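Local coordinates for protein A-adding tRNA nucleotidyltransferase (Aquifex aeolicus, PDB 4WBY) that adds the terminal adenosine to tRNAs ending in CC, using ATP and magnesium, and so completes their CCA 3' end, at residues E10-E15 against G83-E88; K59-R64 against L87-A92. All coordinates share one frame; numbering follows the deposited sequence.

This chain is the C-terminal portion of a longer enzyme, and both contacts lie in or on its nucleotidyltransferase head domain. From the N terminus, helix 7-22 comes first and meets strand 85-91 in contact 1, closing a loop of 67 residues that holds strands 26-30 and 45-51, helix 54-65 and strands 69-72 and 77-82. Contact 2 joins helix 54-65 to the same strand across a shorter loop of 22 residues, most of which lies within the longer one; the two second segments overlap at Leu87 and Glu88. Together they pack two helices onto one face of the sheet, and the helices touch where Glu15 packs on Leu61 and Arg64.

Contact 1 of 2, residues E10-E15 against G83-E88; sequences EEIARE and GKLKLE
Ile12, on helix 7-22, reaches strand 85-91 with two of its branches, each meeting a different leucine. Its CG1 lies 3.9 Å from Leu85 CD1, the two side chains running alongside each other and pointing opposite ways, while its CG2 comes within 4.0 Å of Leu87 CD1, where the side chains meet at a slant. The split follows from the isoleucine's first torsion (chi1 -70°): CG1 stands beside the backbone N and CG2 beside the carbonyl carbon, and the two branches part towards successive inward-facing residues of the strand. All three side chains are buried, and nothing polar passes between the segments. The backbones stay well apart, with Ile12 CA 9.2 Å from Leu85 CA, so the contact is made by side chains alone.

This is helix-on-sheet packing in the head domain of a tRNA nucleotidyltransferase. Strand 85-91 is hydrogen-bonded on its two sides to strands 77-82 and 45-51, and the latter carries Asp45 and Asp47, the inferred magnesium ligands. The side chain of Leu87 is about 7 Å from that of Asp47.

Around this apolar centre, Ile82 and His65 also touch Ile12, and Trp44 packs on Leu85. On the helix, Arg14 NE donates to Glu10 OE2 at 2.8 Å, one turn back. That N-H...O angle is nearly straight at 173°, yet the donor lies above the carboxylate plane. Tyr134 then binds both partners, by a hydrogen bond between its OH and Glu10 OE1 and a cation-pi contact with Arg14.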
loop_
_atom_site.group_PDB
_atom_site.type_symbol
_atom_site.label_atom_id
_atom_site.label_comp_id
_atom_site.label_asym_id
_atom_site.label_seq_id
_atom_site.Cartn_x
_atom_site.Cartn_y
_atom_site.Cartn_z
ATOM N N GLU A 10 22.632 -6.019 12.350
ATOM C CA GLU A 10 24.032 -6.444 12.332
ATOM C C GLU A 10 24.290 -7.791 13.014
ATOM O O GLU A 10 24.947 -8.659 12.437
ATOM C CB GLU A 10 24.895 -5.347 12.969
ATOM C CG GLU A 10 26.284 -5.783 13.421
ATOM C CD GLU A 10 27.292 -5.908 12.284
ATOM O OE1 GLU A 10 26.916 -5.725 11.106
ATOM O OE2 GLU A 10 28.478 -6.190 12.581
ATOM N N GLU A 11 23.777 -7.991 14.224
ATOM C CA GLU A 11 24.059 -9.240 14.940
ATOM C C GLU A 11 23.558 -10.464 14.179
ATOM O O GLU A 11 24.281 -11.452 14.023
ATOM C CB GLU A 11 23.449 -9.219 16.344
ATOM C CG GLU A 11 24.147 -8.291 17.318
ATOM C CD GLU A 11 23.712 -8.514 18.759
ATOM O OE1 GLU A 11 22.893 -9.427 19.008
ATOM O OE2 GLU A 11 24.187 -7.774 19.645
ATOM N N ILE A 12 22.332 -10.394 13.676
ATOM C CA ILE A 12 21.768 -11.510 12.930
ATOM C C ILE A 12 22.466 -11.676 11.575
ATOM O O ILE A 12 22.739 -12.798 11.155
ATOM C CB ILE A 12 20.239 -11.337 12.740
ATOM C CG1 ILE A 12 19.519 -11.526 14.077
ATOM C CG2 ILE A 12 19.692 -12.334 11.716
ATOM C CD1 ILE A 12 19.727 -12.901 14.708
ATOM N N ALA A 13 22.764 -10.571 10.895
ATOM C CA ALA A 13 23.470 -10.655 9.616
ATOM C C ALA A 13 24.820 -11.374 9.772
ATOM O O ALA A 13 25.162 -12.265 8.980
ATOM C CB ALA A 13 23.679 -9.262 9.037
ATOM N N ARG A 14 25.584 -10.996 10.797
ATOM C CA ARG A 14 26.860 -11.651 11.074
ATOM C C ARG A 14 26.664 -13.146 11.297
ATOM O O ARG A 14 27.397 -13.976 10.744
ATOM C CB ARG A 14 27.535 -11.037 12.307
ATOM C CG ARG A 14 28.056 -9.621 12.120
ATOM C CD ARG A 14 29.349 -9.582 11.319
ATOM N NE ARG A 14 29.833 -8.210 11.220
ATOM C CZ ARG A 14 30.945 -7.852 10.587
ATOM N NH1 ARG A 14 31.697 -8.771 10.000
ATOM N NH2 ARG A 14 31.302 -6.576 10.540
ATOM N N GLU A 15 25.676 -13.486 12.122
ATOM C CA GLU A 15 25.428 -14.876 12.474
ATOM C C GLU A 15 24.984 -15.696 11.266
ATOM O O GLU A 15 25.392 -16.844 11.108
ATOM C CB GLU A 15 24.384 -14.966 13.582
ATOM C CG GLU A 15 24.189 -16.383 14.097
ATOM C CD GLU A 15 23.309 -16.443 15.322
ATOM O OE1 GLU A 15 22.646 -15.431 15.622
ATOM O OE2 GLU A 15 23.267 -17.508 15.962
ATOM N N GLY A 83 13.041 -11.429 18.158
ATOM C CA GLY A 83 12.736 -10.124 18.720
ATOM C C GLY A 83 11.828 -9.376 17.756
ATOM O O GLY A 83 10.812 -9.905 17.318
ATOM N N LYS A 84 12.211 -8.154 17.396
ATOM C CA LYS A 84 11.408 -7.337 16.491
ATOM C C LYS A 84 11.678 -7.616 15.009
ATOM O O LYS A 84 11.006 -7.060 14.131
ATOM C CB LYS A 84 11.653 -5.854 16.784
ATOM C CG LYS A 84 11.187 -5.416 18.160
ATOM C CD LYS A 84 9.673 -5.419 18.241
ATOM C CE LYS A 84 9.185 -4.957 19.606
ATOM N NZ LYS A 84 7.703 -4.853 19.652
ATOM N N LEU A 85 12.661 -8.464 14.726
ATOM C CA LEU A 85 13.050 -8.762 13.343
ATOM C C LEU A 85 12.256 -9.902 12.718
ATOM O O LEU A 85 12.283 -11.027 13.213
ATOM C CB LEU A 85 14.529 -9.124 13.275
ATOM C CG LEU A 85 15.523 -8.003 13.515
ATOM C CD1 LEU A 85 16.916 -8.609 13.630
ATOM C CD2 LEU A 85 15.463 -7.001 12.373
ATOM N N LYS A 86 11.580 -9.621 11.613
ATOM C CA LYS A 86 10.920 -10.667 10.841
ATOM C C LYS A 86 11.845 -11.075 9.711
ATOM O O LYS A 86 12.217 -10.241 8.878
ATOM C CB LYS A 86 9.572 -10.191 10.295
ATOM C CG LYS A 86 8.562 -9.927 11.397
ATOM C CD LYS A 86 7.233 -9.445 10.834
ATOM C CE LYS A 86 6.587 -10.512 9.964
ATOM N NZ LYS A 86 5.230 -10.113 9.497
ATOM N N LEU A 87 12.219 -12.350 9.694
ATOM C CA LEU A 87 13.201 -12.858 8.752
ATOM C C LEU A 87 12.599 -13.833 7.747
ATOM O O LEU A 87 11.803 -14.709 8.098
ATOM C CB LEU A 87 14.343 -13.547 9.505
ATOM C CG LEU A 87 14.983 -12.746 10.639
ATOM C CD1 LEU A 87 15.970 -13.627 11.386
ATOM C CD2 LEU A 87 15.655 -11.473 10.124
ATOM N N GLU A 88 12.997 -13.683 6.492
ATOM C CA GLU A 88 12.674 -14.654 5.461
ATOM C C GLU A 88 13.967 -15.170 4.854
ATOM O O GLU A 88 14.875 -14.387 4.576
ATOM C CB GLU A 88 11.799 -14.042 4.371
ATOM C CG GLU A 88 11.629 -14.963 3.179
ATOM C CD GLU A 88 10.957 -14.288 2.008
ATOM O OE1 GLU A 88 9.763 -13.950 2.136
ATOM O OE2 GLU A 88 11.622 -14.094 0.962
#

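Contact 2 of 2, residues K59-R64 against L87-A92; sequences KELARR and LEFATA
Leu61 brings its CD2 methyl to two side chains of strand 85-91 at once, lying nearly perpendicular to both. The closer approach is to Phe89, whose CZ lies 3.7 Å from Leu61 CD2. The methyl also lies 4.0 Å from Phe89 CE1, so it sits by one end of the ring, which it approaches obliquely. Leu87 CD1 is 3.9 Å from Leu61 CD2. With CG anti to the backbone N (chi1 -178°), Leu61 extends from helix 54-65 far enough to bring CD2 to both partners. Phe89 has its ring beside its own backbone N (chi1 -68°), and its outer end meets the leucine. Leu87 and Phe89 are two residues apart and both face the helix, so one methyl serves both in a buried, wholly apolar contact.

Away from the strand, Glu60 binds both arginines. Arg63 grips it side-on, NE donating to Glu60 OE1 and NH2 to OE2, the latter at 2.7 Å on the syn side. Arg64 NE reaches Glu60 OE2 at 2.6 Å from the anti side, and NH2 adds a weak bond. Two arginines thus donate to OE2, which probably favours the ionised carboxylate, and the network joins Glu60 to residues three and four places further along.

Helix 54-65 packs on the mixed sheet of the nucleotidyltransferase head domain, beside helix 7-22. The Phe89 ring also stacks with Phe48 of strand 45-51 and touches Ala54, Leu57 and Ala58. Val16 of helix 7-22 packs on it too, and Arg64 forms a salt bridge with Glu22 of that helix, linking the two helices.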
loop_
_atom_site.group_PDB
_atom_site.type_symbol
_atom_site.label_atom_id
_atom_site.label_comp_id
_atom_site.label_asym_id
_atom_site.label_seq_id
_atom_site.Cartn_x
_atom_site.Cartn_y
_atom_site.Cartn_z
ATOM N N LYS A 59 16.421 -23.077 9.905
ATOM C CA LYS A 59 16.100 -23.950 11.028
ATOM C C LYS A 59 17.217 -23.924 12.075
ATOM O O LYS A 59 16.955 -23.981 13.276
ATOM C CB LYS A 59 15.838 -25.382 10.542
ATOM C CG LYS A 59 14.487 -25.542 9.850
ATOM C CD LYS A 59 14.343 -26.892 9.167
ATOM C CE LYS A 59 14.408 -28.044 10.141
ATOM N NZ LYS A 59 14.163 -29.332 9.426
ATOM N N GLU A 60 18.464 -23.828 11.622
ATOM C CA GLU A 60 19.580 -23.783 12.561
ATOM C C GLU A 60 19.634 -22.446 13.301
ATOM O O GLU A 60 19.868 -22.409 14.509
ATOM C CB GLU A 60 20.898 -24.052 11.839
ATOM C CG GLU A 60 22.141 -23.905 12.719
ATOM C CD GLU A 60 22.186 -24.894 13.882
ATOM O OE1 GLU A 60 21.469 -25.918 13.845
ATOM O OE2 GLU A 60 22.947 -24.645 14.841
ATOM N N LEU A 61 19.434 -21.346 12.580
ATOM C CA LEU A 61 19.353 -20.047 13.228
ATOM C C LEU A 61 18.228 -20.036 14.269
ATOM O O LEU A 61 18.400 -19.544 15.392
ATOM C CB LEU A 61 19.137 -18.936 12.190
ATOM C CG LEU A 61 19.079 -17.506 12.737
ATOM C CD1 LEU A 61 20.441 -17.067 13.292
ATOM C CD2 LEU A 61 18.569 -16.515 11.676
ATOM N N ALA A 62 17.084 -20.597 13.900
ATOM C CA ALA A 62 15.936 -20.638 14.801
ATOM C C ALA A 62 16.227 -21.463 16.054
ATOM O O ALA A 62 15.841 -21.077 17.156
ATOM C CB ALA A 62 14.729 -21.192 14.082
ATOM N N ARG A 63 16.894 -22.599 15.876
ATOM C CA ARG A 63 17.269 -23.452 16.997
ATOM C C ARG A 63 18.161 -22.692 17.984
ATOM O O ARG A 63 17.959 -22.737 19.209
ATOM C CB ARG A 63 17.990 -24.704 16.489
ATOM C CG ARG A 63 18.366 -25.681 17.585
ATOM C CD ARG A 63 19.311 -26.774 17.080
ATOM N NE ARG A 63 20.646 -26.255 16.794
ATOM C CZ ARG A 63 21.575 -26.042 17.720
ATOM N NH1 ARG A 63 21.312 -26.311 18.989
ATOM N NH2 ARG A 63 22.765 -25.565 17.379
ATOM N N ARG A 64 19.142 -21.975 17.449
ATOM C CA ARG A 64 20.060 -21.245 18.309
ATOM C C ARG A 64 19.363 -20.133 19.081
ATOM O O ARG A 64 19.753 -19.824 20.211
ATOM C CB ARG A 64 21.211 -20.677 17.490
ATOM C CG ARG A 64 22.054 -21.764 16.873
ATOM C CD ARG A 64 23.253 -21.202 16.145
ATOM N NE ARG A 64 23.942 -22.257 15.413
ATOM C CZ ARG A 64 25.132 -22.120 14.837
ATOM N NH1 ARG A 64 25.786 -20.971 14.915
ATOM N NH2 ARG A 64 25.671 -23.140 14.190
ATOM N N LEU A 87 12.219 -12.350 9.694
ATOM C CA LEU A 87 13.201 -12.858 8.752
ATOM C C LEU A 87 12.599 -13.833 7.747
ATOM O O LEU A 87 11.803 -14.709 8.098
ATOM C CB LEU A 87 14.343 -13.547 9.505
ATOM C CG LEU A 87 14.983 -12.746 10.639
ATOM C CD1 LEU A 87 15.970 -13.627 11.386
ATOM C CD2 LEU A 87 15.655 -11.473 10.124
ATOM N N GLU A 88 12.997 -13.683 6.492
ATOM C CA GLU A 88 12.674 -14.654 5.461
ATOM C C GLU A 88 13.967 -15.170 4.854
ATOM O O GLU A 88 14.875 -14.387 4.576
ATOM C CB GLU A 88 11.799 -14.042 4.371
ATOM C CG GLU A 88 11.629 -14.963 3.179
ATOM C CD GLU A 88 10.957 -14.288 2.008
ATOM O OE1 GLU A 88 9.763 -13.950 2.136
ATOM O OE2 GLU A 88 11.622 -14.094 0.962
ATOM N N PHE A 89 14.041 -16.483 4.653
ATOM C CA PHE A 89 15.166 -17.123 3.988
ATOM C C PHE A 89 14.660 -17.867 2.767
ATOM O O PHE A 89 13.770 -18.704 2.880
ATOM C CB PHE A 89 15.887 -18.084 4.938
ATOM C CG PHE A 89 16.591 -17.393 6.053
ATOM C CD1 PHE A 89 15.911 -17.039 7.207
ATOM C CD2 PHE A 89 17.929 -17.060 5.938
ATOM C CE1 PHE A 89 16.562 -16.381 8.227
ATOM C CE2 PHE A 89 18.581 -16.394 6.953
ATOM C CZ PHE A 89 17.901 -16.062 8.098
ATOM N N ALA A 90 15.221 -17.559 1.606
ATOM C CA ALA A 90 14.790 -18.178 0.362
ATOM C C ALA A 90 15.974 -18.775 -0.367
ATOM O O ALA A 90 17.057 -18.211 -0.376
ATOM C CB ALA A 90 14.071 -17.166 -0.537
ATOM N N THR A 91 15.761 -19.941 -0.952
ATOM C CA THR A 91 16.764 -20.573 -1.790
ATOM C C THR A 91 16.863 -19.803 -3.107
ATOM O O THR A 91 15.842 -19.468 -3.709
ATOM C CB THR A 91 16.398 -22.052 -2.038
ATOM O OG1 THR A 91 16.318 -22.742 -0.782
ATOM C CG2 THR A 91 17.424 -22.739 -2.928
ATOM N N ALA A 92 18.083 -19.509 -3.550
ATOM C CA ALA A 92 18.288 -18.853 -4.851
ATOM C C ALA A 92 17.622 -19.654 -5.959
ATOM O O ALA A 92 17.811 -20.863 -6.034
ATOM C CB ALA A 92 19.779 -18.694 -5.146
#